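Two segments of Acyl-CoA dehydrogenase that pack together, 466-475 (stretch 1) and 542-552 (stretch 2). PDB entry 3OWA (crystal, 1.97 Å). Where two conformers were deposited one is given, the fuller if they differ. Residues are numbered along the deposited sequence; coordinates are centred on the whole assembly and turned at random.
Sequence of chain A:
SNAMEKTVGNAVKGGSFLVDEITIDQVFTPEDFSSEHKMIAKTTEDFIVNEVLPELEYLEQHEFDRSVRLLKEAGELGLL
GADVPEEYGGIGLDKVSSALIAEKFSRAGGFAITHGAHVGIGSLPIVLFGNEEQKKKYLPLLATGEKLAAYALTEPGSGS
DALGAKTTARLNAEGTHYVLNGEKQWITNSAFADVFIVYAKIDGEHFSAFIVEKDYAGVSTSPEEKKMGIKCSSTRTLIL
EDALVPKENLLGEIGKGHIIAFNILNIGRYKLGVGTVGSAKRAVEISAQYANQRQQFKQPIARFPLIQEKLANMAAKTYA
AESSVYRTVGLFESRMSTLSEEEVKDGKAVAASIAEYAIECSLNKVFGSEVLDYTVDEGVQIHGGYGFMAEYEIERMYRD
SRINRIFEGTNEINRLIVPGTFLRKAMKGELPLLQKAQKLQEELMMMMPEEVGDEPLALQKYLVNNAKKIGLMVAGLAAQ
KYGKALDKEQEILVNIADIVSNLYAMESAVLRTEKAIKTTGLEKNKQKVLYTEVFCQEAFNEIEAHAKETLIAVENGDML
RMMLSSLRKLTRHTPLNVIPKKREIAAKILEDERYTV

Stretch 1 466-475: NAKKIGLMVA
Stretch 2, residues 542-552: EIEAHAKETLI

No hydrogen bond or salt bridge crosses between these two helices, although they run side by side in nearly the same direction; in each touching pair of residues the closest atoms are both carbon. The N-to-C directions differ by 18° (signed crossing angle 18°), and the axes approach to 10.2 Å. Touching residues lie at least 73 positions apart in the sequence, and the stretches together bury 334 Å².

Both segments are helical throughout and continue beyond their ends. Phi stays between -54° and -70° and psi between -31° and -50°, and i to i-4 bonds confirm the winding: Gly471 N to Ala467 O is 2.9 Å, Val474 N to Ile470 O 3.0 Å, Ala547 N to Ile543 O 2.9 Å and Leu551 N to Ala547 O 2.8 Å. With backbone polar groups paired inside each helix, the meeting surface is left to side chains. Two CA pairs set the register: Ala467 CA to Ile543 CA at 7.2 Å, and Val474 CA to Ala547 CA at 6.4 Å.

At the N-terminal end, Ile543 (chi1 -75°, m; chi2 174°, t) points toward the other helix. Its CD1 reaches 3.7 Å from Ala467 CB, a methyl directed sideways, while its CG2 lies 4.1 Å from Ile470 CG2. Ile470, also pointing toward its partner (chi1 -67°, m; chi2 158°, t), places that same CG2 3.5 Å from Ala547 CB. The short side chain of Ala547 thus meets both Ile470 and Val474, whose CG2 is 3.7 Å from Ala547 CB.

Val474 has the most area covered, 76 Å². Its t rotamer (chi1 158°) sends CG1 to 3.5 Å from Thr550 CG2 and CG2 to 4.4 Å from Leu551 CG, the latter a looser apolar contact. Leu551 leaves its backbone sideways, but its m,t conformation (chi1 -70°, chi2 173°) brings the end of the chain nearer. Thr550 is m (chi1 -55°): its methyl faces Val474 while OG1 donates a hydrogen bond to His546 O at 2.9 Å, one turn back, so the hydroxyl is satisfied without a partner across the interface.

Charged groups keep clear of this apolar seam. Lys468, Glu544 and Lys548 have CA-to-CB bonds pointing away. Lys548 (chi1 -77°, m, then t throughout) and Glu544 (chi1 -178°, t; chi2 174°, t) form a long intrahelical salt bridge, NZ of Lys548 to OE2 of Glu544 at 3.9 Å. Met473, a selenomethionine directed sideways, flanks the contact, with its SE 4.9 Å from Leu551 CD1.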

ATOM      1  N   ASN A 466     -21.469 -19.018   9.515  1.00 51.31           N
ATOM      2  CA  ASN A 466     -20.569 -19.139  10.660  1.00 51.24           C
ATOM      3  C   ASN A 466     -19.836 -17.839  10.988  1.00 50.00           C
ATOM      4  O   ASN A 466     -19.536 -17.570  12.157  1.00 49.67           O
ATOM      5  CB  ASN A 466     -19.593 -20.299  10.468  1.00 51.43           C
ATOM      6  CG  ASN A 466     -20.253 -21.683  10.714  1.00 54.67           C
ATOM      7  OD1 ASN A 466     -19.563 -22.703  10.816  1.00 55.86           O
ATOM      8  ND2 ASN A 466     -21.577 -21.708  10.810  1.00 54.81           N
ATOM      9  N   ALA A 467     -19.563 -17.037   9.953  1.00 49.11           N
ATOM     10  CA  ALA A 467     -18.931 -15.721  10.129  1.00 48.33           C
ATOM     11  C   ALA A 467     -19.820 -14.816  10.969  1.00 48.48           C
ATOM     12  O   ALA A 467     -19.318 -14.077  11.829  1.00 47.87           O
ATOM     13  CB  ALA A 467     -18.609 -15.057   8.767  1.00 47.01           C
ATOM     14  N   LYS A 468     -21.130 -14.885  10.727  1.00 49.34           N
ATOM     15  CA  LYS A 468     -22.103 -14.103  11.496  1.00 50.60           C
ATOM     16  C   LYS A 468     -22.064 -14.455  12.977  1.00 51.41           C
ATOM     17  O   LYS A 468     -22.019 -13.570  13.830  1.00 51.44           O
ATOM     18  CB  LYS A 468     -23.526 -14.301  10.950  1.00 51.98           C
ATOM     19  CG  LYS A 468     -23.750 -13.656   9.581  1.00 51.44           C
ATOM     20  CD  LYS A 468     -25.179 -13.759   9.113  1.00 53.24           C
ATOM     21  CE  LYS A 468     -25.236 -13.425   7.630  1.00 54.65           C
ATOM     22  NZ  LYS A 468     -26.617 -13.231   7.166  1.00 53.21           N
ATOM     23  N   LYS A 469     -22.072 -15.759  13.259  1.00 52.15           N
ATOM     24  CA  LYS A 469     -21.945 -16.291  14.617  1.00 53.37           C
ATOM     25  C   LYS A 469     -20.641 -15.855  15.300  1.00 52.19           C
ATOM     26  O   LYS A 469     -20.662 -15.478  16.476  1.00 52.17           O
ATOM     27  CB  LYS A 469     -22.030 -17.823  14.591  1.00 54.04           C
ATOM     28  CG  LYS A 469     -23.366 -18.335  14.039  1.00 57.89           C
ATOM     29  CD  LYS A 469     -23.390 -19.853  13.895  1.00 61.73           C
ATOM     30  CE  LYS A 469     -24.732 -20.281  13.316  1.00 65.95           C
ATOM     31  NZ  LYS A 469     -24.707 -21.711  12.931  1.00 69.86           N
ATOM     32  N   ILE A 470     -19.524 -15.914  14.562  1.00 50.63           N
ATOM     33  CA  ILE A 470     -18.223 -15.516  15.100  1.00 49.70           C
ATOM     34  C   ILE A 470     -18.224 -14.020  15.460  1.00 49.45           C
ATOM     35  O   ILE A 470     -17.779 -13.648  16.544  1.00 49.90           O
ATOM     36  CB  ILE A 470     -17.052 -15.873  14.126  1.00 49.30           C
ATOM     37  CG1 ILE A 470     -16.877 -17.390  13.997  1.00 48.60           C
ATOM     38  CG2 ILE A 470     -15.726 -15.270  14.593  1.00 48.30           C
ATOM     39  CD1 ILE A 470     -16.152 -17.814  12.707  1.00 46.11           C
ATOM     40  N   GLY A 471     -18.734 -13.174  14.564  1.00 48.95           N
ATOM     41  CA  GLY A 471     -18.836 -11.739  14.827  1.00 48.85           C
ATOM     42  C   GLY A 471     -19.673 -11.447  16.069  1.00 50.21           C
ATOM     43  O   GLY A 471     -19.269 -10.681  16.949  1.00 50.29           O
ATOM     44  N   LEU A 472     -20.844 -12.070  16.135  0.51 51.05           N
ATOM     45  CA  LEU A 472     -21.728 -11.930  17.285  0.51 52.28           C
ATOM     46  C   LEU A 472     -21.058 -12.389  18.572  0.51 52.96           C
ATOM     47  O   LEU A 472     -21.112 -11.686  19.583  0.51 53.37           O
ATOM     48  CB  LEU A 472     -23.036 -12.692  17.044  0.51 53.14           C
ATOM     49  CG  LEU A 472     -24.030 -11.968  16.147  0.51 52.26           C
ATOM     50  CD1 LEU A 472     -24.866 -12.935  15.331  0.51 52.96           C
ATOM     51  CD2 LEU A 472     -24.910 -11.070  16.999  0.51 54.76           C
HETATM   52  N   MSE A 473     -20.405 -13.551  18.519  1.00 53.48           N
HETATM   53  CA  MSE A 473     -19.737 -14.135  19.701  1.00 55.02           C
HETATM   54  C   MSE A 473     -18.683 -13.195  20.258  1.00 54.28           C
HETATM   55  O   MSE A 473     -18.641 -12.913  21.453  1.00 55.11           O
HETATM   56  CB  MSE A 473     -19.081 -15.477  19.363  1.00 55.58           C
HETATM   57  CG  MSE A 473     -18.592 -16.247  20.583  1.00 58.94           C
HETATM   58 SE   MSE A 473     -17.201 -17.593  20.259  0.47 64.70          SE
HETATM   59  CE  MSE A 473     -17.665 -18.099  18.457  1.00 63.24           C
ATOM     60  N   VAL A 474     -17.841 -12.708  19.357  1.00 53.30           N
ATOM     61  CA  VAL A 474     -16.703 -11.890  19.708  1.00 51.73           C
ATOM     62  C   VAL A 474     -17.176 -10.519  20.185  1.00 51.41           C
ATOM     63  O   VAL A 474     -16.716 -10.014  21.200  1.00 51.23           O
ATOM     64  CB  VAL A 474     -15.769 -11.790  18.487  1.00 51.32           C
ATOM     65  CG1 VAL A 474     -14.874 -10.565  18.555  1.00 49.45           C
ATOM     66  CG2 VAL A 474     -14.979 -13.096  18.322  1.00 51.05           C
ATOM     67  N   ALA A 475     -18.098  -9.923  19.444  1.00 50.99           N
ATOM     68  CA  ALA A 475     -18.651  -8.627  19.830  1.00 51.56           C
ATOM     69  C   ALA A 475     -19.382  -8.738  21.184  1.00 53.23           C
ATOM     70  O   ALA A 475     -19.234  -7.889  22.055  1.00 53.73           O
ATOM     71  CB  ALA A 475     -19.570  -8.092  18.744  1.00 50.57           C
ATOM     72  N   GLU A 542      -9.158 -14.378   7.269  1.00 38.06           N
ATOM     73  CA  GLU A 542      -8.979 -13.126   8.031  1.00 37.92           C
ATOM     74  C   GLU A 542      -9.933 -12.985   9.235  1.00 37.48           C
ATOM     75  O   GLU A 542      -9.508 -12.541  10.314  1.00 35.99           O
ATOM     76  CB  GLU A 542      -9.127 -11.891   7.133  1.00 37.92           C
ATOM     77  CG  GLU A 542      -8.152 -11.918   5.959  1.00 42.40           C
ATOM     78  CD  GLU A 542      -8.267 -10.732   5.022  1.00 49.86           C
ATOM     79  OE1 GLU A 542      -9.162  -9.878   5.242  1.00 51.47           O
ATOM     80  OE2 GLU A 542      -7.450 -10.657   4.059  1.00 52.56           O
ATOM     81  N   ILE A 543     -11.209 -13.325   9.028  1.00 36.64           N
ATOM     82  CA  ILE A 543     -12.198 -13.299  10.117  1.00 38.32           C
ATOM     83  C   ILE A 543     -11.742 -14.126  11.305  1.00 38.90           C
ATOM     84  O   ILE A 543     -11.764 -13.654  12.441  1.00 39.85           O
ATOM     85  CB  ILE A 543     -13.591 -13.763   9.632  1.00 38.78           C
ATOM     86  CG1 ILE A 543     -14.234 -12.643   8.809  1.00 37.66           C
ATOM     87  CG2 ILE A 543     -14.499 -14.167  10.840  1.00 39.50           C
ATOM     88  CD1 ILE A 543     -15.571 -13.017   8.141  1.00 41.62           C
ATOM     89  N   GLU A 544     -11.292 -15.344  11.017  1.00 40.36           N
ATOM     90  CA  GLU A 544     -10.770 -16.254  12.036  1.00 41.52           C
ATOM     91  C   GLU A 544      -9.616 -15.648  12.803  1.00 40.58           C
ATOM     92  O   GLU A 544      -9.581 -15.733  14.027  1.00 40.99           O
ATOM     93  CB  GLU A 544     -10.328 -17.583  11.417  1.00 42.14           C
ATOM     94  CG  GLU A 544      -9.810 -18.587  12.469  1.00 46.65           C
ATOM     95  CD  GLU A 544      -9.509 -19.973  11.892  1.00 52.93           C
ATOM     96  OE1 GLU A 544      -9.825 -20.230  10.707  1.00 54.59           O
ATOM     97  OE2 GLU A 544      -8.941 -20.814  12.630  1.00 57.49           O
ATOM     98  N   ALA A 545      -8.662 -15.048  12.092  1.00 39.38           N
ATOM     99  CA  ALA A 545      -7.529 -14.392  12.768  1.00 39.19           C
ATOM    100  C   ALA A 545      -7.936 -13.177  13.610  1.00 39.30           C
ATOM    101  O   ALA A 545      -7.359 -12.947  14.673  1.00 39.50           O
ATOM    102  CB  ALA A 545      -6.433 -13.999  11.768  1.00 39.01           C
ATOM    103  N   HIS A 546      -8.887 -12.376  13.111  1.00 38.74           N
ATOM    104  CA  HIS A 546      -9.396 -11.231  13.884  1.00 38.89           C
ATOM    105  C   HIS A 546     -10.098 -11.693  15.160  1.00 39.87           C
ATOM    106  O   HIS A 546      -9.975 -11.043  16.197  1.00 40.41           O
ATOM    107  CB  HIS A 546     -10.365 -10.373  13.061  1.00 37.36           C
ATOM    108  CG  HIS A 546      -9.686  -9.562  12.001  1.00 38.90           C
ATOM    109  ND1 HIS A 546      -8.572  -8.798  12.260  1.00 39.61           N
ATOM    110  CD2 HIS A 546      -9.962  -9.392  10.686  1.00 41.56           C
ATOM    111  CE1 HIS A 546      -8.187  -8.194  11.147  1.00 43.85           C
ATOM    112  NE2 HIS A 546      -9.015  -8.539  10.176  1.00 42.64           N
ATOM    113  N   ALA A 547     -10.848 -12.789  15.057  1.00 40.08           N
ATOM    114  CA  ALA A 547     -11.562 -13.330  16.218  1.00 42.41           C
ATOM    115  C   ALA A 547     -10.598 -13.857  17.266  1.00 42.81           C
ATOM    116  O   ALA A 547     -10.751 -13.554  18.437  1.00 44.07           O
ATOM    117  CB  ALA A 547     -12.568 -14.415  15.795  1.00 42.46           C
ATOM    118  N   LYS A 548      -9.605 -14.637  16.838  1.00 42.75           N
ATOM    119  CA  LYS A 548      -8.569 -15.153  17.738  1.00 44.46           C
ATOM    120  C   LYS A 548      -7.878 -14.049  18.521  1.00 43.57           C
ATOM    121  O   LYS A 548      -7.742 -14.161  19.736  1.00 43.43           O
ATOM    122  CB  LYS A 548      -7.487 -15.939  16.976  1.00 45.23           C
ATOM    123  CG  LYS A 548      -7.902 -17.335  16.570  1.00 50.04           C
ATOM    124  CD  LYS A 548      -6.690 -18.163  16.120  1.00 56.88           C
ATOM    125  CE  LYS A 548      -7.139 -19.404  15.322  1.00 60.60           C
ATOM    126  NZ  LYS A 548      -6.066 -20.454  15.239  1.00 64.08           N
ATOM    127  N   GLU A 549      -7.431 -13.000  17.821  1.00 41.66           N
ATOM    128  CA  GLU A 549      -6.765 -11.864  18.473  1.00 42.63           C
ATOM    129  C   GLU A 549      -7.675 -11.201  19.502  1.00 42.08           C
ATOM    130  O   GLU A 549      -7.236 -10.842  20.597  1.00 42.34           O
ATOM    131  CB  GLU A 549      -6.275 -10.799  17.455  1.00 41.91           C
ATOM    132  CG  GLU A 549      -5.487  -9.664  18.148  1.00 45.37           C
ATOM    133  CD  GLU A 549      -4.945  -8.595  17.187  1.00 51.71           C
ATOM    134  OE1 GLU A 549      -5.735  -7.819  16.619  1.00 53.93           O
ATOM    135  OE2 GLU A 549      -3.711  -8.512  17.015  1.00 54.81           O
ATOM    136  N   THR A 550      -8.947 -11.049  19.151  1.00 42.53           N
ATOM    137  CA  THR A 550      -9.906 -10.461  20.085  1.00 43.70           C
ATOM    138  C   THR A 550     -10.187 -11.367  21.297  1.00 44.51           C
ATOM    139  O   THR A 550     -10.279 -10.870  22.411  1.00 44.69           O
ATOM    140  CB  THR A 550     -11.194 -10.093  19.397  1.00 43.43           C
ATOM    141  OG1 THR A 550     -10.894  -9.232  18.291  1.00 44.21           O
ATOM    142  CG2 THR A 550     -12.105  -9.352  20.366  1.00 45.01           C
ATOM    143  N   LEU A 551     -10.324 -12.677  21.079  1.00 45.43           N
ATOM    144  CA  LEU A 551     -10.568 -13.624  22.200  1.00 47.11           C
ATOM    145  C   LEU A 551      -9.403 -13.641  23.191  1.00 46.86           C
ATOM    146  O   LEU A 551      -9.600 -13.612  24.398  1.00 47.98           O
ATOM    147  CB  LEU A 551     -10.888 -15.051  21.692  1.00 47.32           C
ATOM    148  CG  LEU A 551     -12.247 -15.256  21.003  1.00 49.60           C
ATOM    149  CD1 LEU A 551     -12.405 -16.668  20.391  1.00 51.62           C
ATOM    150  CD2 LEU A 551     -13.376 -14.976  21.975  1.00 53.14           C
ATOM    151  N   ILE A 552      -8.185 -13.659  22.664  1.00 46.59           N
ATOM    152  CA  ILE A 552      -6.983 -13.622  23.467  1.00 46.97           C
ATOM    153  C   ILE A 552      -6.828 -12.315  24.261  1.00 48.17           C
ATOM    154  O   ILE A 552      -6.221 -12.309  25.331  1.00 47.86           O
ATOM    155  CB  ILE A 552      -5.731 -13.849  22.592  1.00 45.92           C
ATOM    156  CG1 ILE A 552      -5.758 -15.252  21.965  1.00 46.22           C
ATOM    157  CG2 ILE A 552      -4.459 -13.647  23.394  1.00 45.10           C
ATOM    158  CD1 ILE A 552      -4.754 -15.414  20.807  1.00 44.82           C
TER